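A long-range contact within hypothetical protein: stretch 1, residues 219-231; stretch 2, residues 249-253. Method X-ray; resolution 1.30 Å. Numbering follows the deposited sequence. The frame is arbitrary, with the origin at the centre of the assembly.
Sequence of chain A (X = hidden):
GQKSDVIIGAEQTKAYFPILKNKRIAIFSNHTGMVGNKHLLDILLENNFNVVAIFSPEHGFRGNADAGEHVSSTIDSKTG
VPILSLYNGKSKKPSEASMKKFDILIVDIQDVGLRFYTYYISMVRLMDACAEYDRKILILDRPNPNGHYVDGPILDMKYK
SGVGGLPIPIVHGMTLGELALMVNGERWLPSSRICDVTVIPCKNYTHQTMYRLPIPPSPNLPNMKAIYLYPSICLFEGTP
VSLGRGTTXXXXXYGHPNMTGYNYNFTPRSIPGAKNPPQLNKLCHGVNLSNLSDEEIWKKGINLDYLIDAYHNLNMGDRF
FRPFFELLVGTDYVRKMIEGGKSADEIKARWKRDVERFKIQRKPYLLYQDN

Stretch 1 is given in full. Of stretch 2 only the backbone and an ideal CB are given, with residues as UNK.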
# COMPACT_ATOMS: atom_id res chain seq x y z
N PRO A 219 -4.76 10.27 3.53
CA PRO A 219 -4.81 11.75 3.43
C PRO A 219 -3.48 12.38 2.95
O PRO A 219 -3.47 13.38 2.24
CB PRO A 219 -5.15 12.17 4.85
CG PRO A 219 -6.06 11.03 5.33
CD PRO A 219 -5.41 9.79 4.77
N ASN A 220 -2.36 11.82 3.41
CA ASN A 220 -1.03 12.36 3.10
C ASN A 220 -0.40 11.76 1.84
O ASN A 220 0.76 11.98 1.58
CB ASN A 220 -0.09 12.31 4.33
CG ASN A 220 -0.52 13.32 5.35
OD1 ASN A 220 -0.38 14.50 5.14
ND2 ASN A 220 -1.13 12.86 6.43
N LEU A 221 -1.21 11.08 1.03
CA LEU A 221 -0.85 10.71 -0.35
C LEU A 221 -1.81 11.40 -1.29
O LEU A 221 -2.68 10.78 -1.92
CB LEU A 221 -0.86 9.18 -0.53
CG LEU A 221 0.22 8.43 0.24
CD1 LEU A 221 -0.00 6.92 0.11
CD2 LEU A 221 1.61 8.82 -0.26
N PRO A 222 -1.70 12.74 -1.38
CA PRO A 222 -2.79 13.49 -1.98
C PRO A 222 -2.74 13.49 -3.47
O PRO A 222 -3.77 13.88 -4.08
CB PRO A 222 -2.56 14.91 -1.46
CG PRO A 222 -1.09 14.96 -1.25
CD PRO A 222 -0.76 13.63 -0.67
N ASN A 223 -1.60 13.19 -4.07
CA ASN A 223 -1.39 13.28 -5.50
C ASN A 223 -0.48 12.15 -6.01
O ASN A 223 0.07 11.36 -5.23
CB ASN A 223 -0.90 14.68 -5.92
CG ASN A 223 0.46 15.02 -5.34
OD1 ASN A 223 1.16 14.14 -4.89
ND2 ASN A 223 0.81 16.27 -5.33
N MSE A 224 -0.31 12.08 -7.33
CA MSE A 224 0.48 11.04 -7.89
C MSE A 224 1.98 11.24 -7.63
O MSE A 224 2.71 10.25 -7.52
CB MSE A 224 0.20 10.82 -9.37
CG MSE A 224 -1.23 10.32 -9.63
SE MSE A 224 -1.64 8.71 -8.66
CE MSE A 224 -0.33 7.56 -9.46
N LYS A 225 2.43 12.46 -7.49
CA LYS A 225 3.81 12.72 -7.18
C LYS A 225 4.18 12.06 -5.85
O LYS A 225 5.22 11.39 -5.72
CB LYS A 225 4.09 14.23 -7.11
CG LYS A 225 5.52 14.60 -7.32
CD LYS A 225 5.91 14.53 -8.81
CE LYS A 225 5.35 15.65 -9.66
NZ LYS A 225 5.59 15.27 -11.06
N ALA A 226 3.32 12.24 -4.85
CA ALA A 226 3.54 11.65 -3.53
C ALA A 226 3.56 10.13 -3.67
O ALA A 226 4.38 9.46 -3.07
CB ALA A 226 2.42 12.08 -2.59
N ILE A 227 2.64 9.56 -4.44
CA ILE A 227 2.53 8.09 -4.62
C ILE A 227 3.78 7.55 -5.29
O ILE A 227 4.25 6.47 -4.96
CB ILE A 227 1.22 7.73 -5.33
CG1 ILE A 227 0.06 8.00 -4.36
CG2 ILE A 227 1.23 6.25 -5.83
CD1 ILE A 227 -1.29 7.95 -4.93
N TYR A 228 4.30 8.26 -6.28
CA TYR A 228 5.50 7.80 -6.94
C TYR A 228 6.77 7.95 -6.12
O TYR A 228 7.69 7.15 -6.24
CB TYR A 228 5.68 8.48 -8.30
CG TYR A 228 4.58 8.18 -9.31
CD1 TYR A 228 4.10 6.88 -9.51
CD2 TYR A 228 4.08 9.16 -10.13
CE1 TYR A 228 3.14 6.57 -10.45
CE2 TYR A 228 3.12 8.87 -11.10
CZ TYR A 228 2.63 7.60 -11.28
OH TYR A 228 1.69 7.33 -12.23
N LEU A 229 6.83 8.99 -5.30
CA LEU A 229 7.95 9.21 -4.39
C LEU A 229 7.92 8.38 -3.11
O LEU A 229 8.94 8.14 -2.50
CB LEU A 229 8.06 10.71 -4.04
CG LEU A 229 8.66 11.60 -5.14
CD1 LEU A 229 8.43 13.07 -4.79
CD2 LEU A 229 10.12 11.28 -5.32
N TYR A 230 6.72 7.90 -2.74
CA TYR A 230 6.50 7.18 -1.52
C TYR A 230 7.52 6.04 -1.28
O TYR A 230 8.02 5.93 -0.13
CB TYR A 230 5.03 6.73 -1.48
CG TYR A 230 4.56 6.01 -0.26
CD1 TYR A 230 4.45 6.62 0.97
CD2 TYR A 230 4.09 4.72 -0.36
CE1 TYR A 230 4.01 5.94 2.09
CE2 TYR A 230 3.63 4.02 0.74
CZ TYR A 230 3.62 4.61 1.97
OH TYR A 230 3.16 3.89 3.06
N PRO A 231 7.83 5.22 -2.29
CA PRO A 231 8.79 4.16 -1.99
C PRO A 231 10.14 4.62 -1.47
O PRO A 231 10.77 3.93 -0.67
CB PRO A 231 8.97 3.45 -3.36
CG PRO A 231 7.72 3.78 -4.08
CD PRO A 231 7.29 5.14 -3.66
N UNK A 249 2.90 19.59 0.90
CA UNK A 249 3.69 18.72 0.06
C UNK A 249 4.12 17.42 0.75
O UNK A 249 5.29 17.02 0.70
CB UNK A 249 4.93 19.48 -0.42
N UNK A 250 3.17 16.72 1.39
CA UNK A 250 3.58 15.47 2.06
C UNK A 250 4.12 14.46 1.07
O UNK A 250 3.62 14.28 -0.02
CB UNK A 250 2.40 14.86 2.82
N UNK A 251 5.18 13.79 1.50
CA UNK A 251 5.90 12.80 0.70
C UNK A 251 6.58 13.37 -0.52
O UNK A 251 7.10 12.61 -1.34
CB UNK A 251 4.94 11.70 0.26
N UNK A 252 6.71 14.70 -0.59
CA UNK A 252 7.30 15.36 -1.75
C UNK A 252 8.43 16.29 -1.38
O UNK A 252 8.94 17.03 -2.22
CB UNK A 252 6.23 16.14 -2.51
N UNK A 253 8.81 16.29 -0.10
CA UNK A 253 9.90 17.08 0.48
C UNK A 253 10.59 16.25 1.55
O UNK A 253 10.01 15.26 2.03
CB UNK A 253 9.38 18.40 1.06

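Position 249 has its CA-to-CB bond pointing away from stretch 1, and nothing of that stretch lies within 5.5 Å of the ideal CB. Many side chains would do. The deposited residue is Leu-249, whose backbone O accepts from the N of position 252 at 3.0 Å and closes a type II beta turn.

Position 250 points toward stretch 1, its ideal CB 3.5 Å from Asn-220 O and 4.9 Å from Pro-222 CD. Phi/psi of -62/139 suits the second place of a type II turn and is compatible with proline. A small or compact apolar side chain would fit, and proline answers both the turn and the surface. Pro-250 is found: its CG packs 3.7 Å from Pro-222 CD, while its backbone O sits 3.6 Å from Ala-226 CB.

Position 251 has a positive phi (65/14), the usual third place of a type II turn, where glycine or asparagine would be the easy guess. Yet the CB points toward stretch 1, 3.8 Å from Ala-226 CB and 4.4 Å from Leu-221 CD2, and the Tyr-230 ring stands beyond. That largely apolar setting, with Asn-220 O also 4.4 Å from the ideal CB, argues for a large hydrophobic or aromatic side chain despite the backbone. The residue is Phe-251, with the largest covered area of the contact. The edge of Tyr-230 meets its face, centroids 5.0 Å apart and planes at 75°, with Tyr-230 CD1 3.4 Å from Phe-251 CE1. Leu-221 CD2 lies 3.8 Å from Phe-251 CD2, and Asn-220 O lies at the ring edge, 3.2 Å from Phe-251 CD2. The backbone O of Phe-251, against Leu-229 CB at 3.4 Å, finds no polar partner.

Position 252 has a sideways CB, 4.4 Å from Leu-229 CD1 and 5.1 Å from Lys-225 CG, so a flexible chain can run along the start of the helix. Asn-223 OD1 caps the helix by accepting from Ala-226 N at 2.9 Å, but its ND2 remains a donor to be met, and the O of position 250 is an acceptor. An end carrying both donor and acceptor is favoured: glutamine suits best, glutamate could answer Asn-223 ND2 only, and methionine would leave both unanswered. Gln-252 is deposited. Its OE1 accepts from Asn-223 ND2 at 3.1 Å and 165°, while its NE2 donates to Pro-250 O at 3.0 Å, so one amide ties the helix cap to the turn.

Position 253 directs its CB away, beyond reach of stretch 1; extended angles of -143/164 suit a beta-branched residue. It is Val-253.

Stretch 2 249-253: LPFQV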
# COMPACT_ATOMS: atom_id res chain seq x y z
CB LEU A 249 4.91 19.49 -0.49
CG LEU A 249 4.65 20.65 -1.40
CD1 LEU A 249 5.96 21.40 -1.70
CD2 LEU A 249 3.93 20.24 -2.67
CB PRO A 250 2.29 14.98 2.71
CG PRO A 250 1.22 15.54 1.86
CD PRO A 250 1.72 16.92 1.42
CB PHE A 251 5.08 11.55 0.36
CG PHE A 251 4.79 10.69 1.56
CD1 PHE A 251 5.72 9.80 2.03
CD2 PHE A 251 3.62 10.82 2.24
CE1 PHE A 251 5.46 9.05 3.14
CE2 PHE A 251 3.37 10.07 3.34
CZ PHE A 251 4.28 9.21 3.82
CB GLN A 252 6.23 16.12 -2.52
CG GLN A 252 5.12 15.23 -3.09
CD GLN A 252 3.85 16.00 -3.31
OE1 GLN A 252 3.70 16.63 -4.36
NE2 GLN A 252 2.97 16.04 -2.31
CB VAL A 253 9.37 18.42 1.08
CG1 VAL A 253 8.56 19.26 0.09
CG2 VAL A 253 8.56 18.12 2.35
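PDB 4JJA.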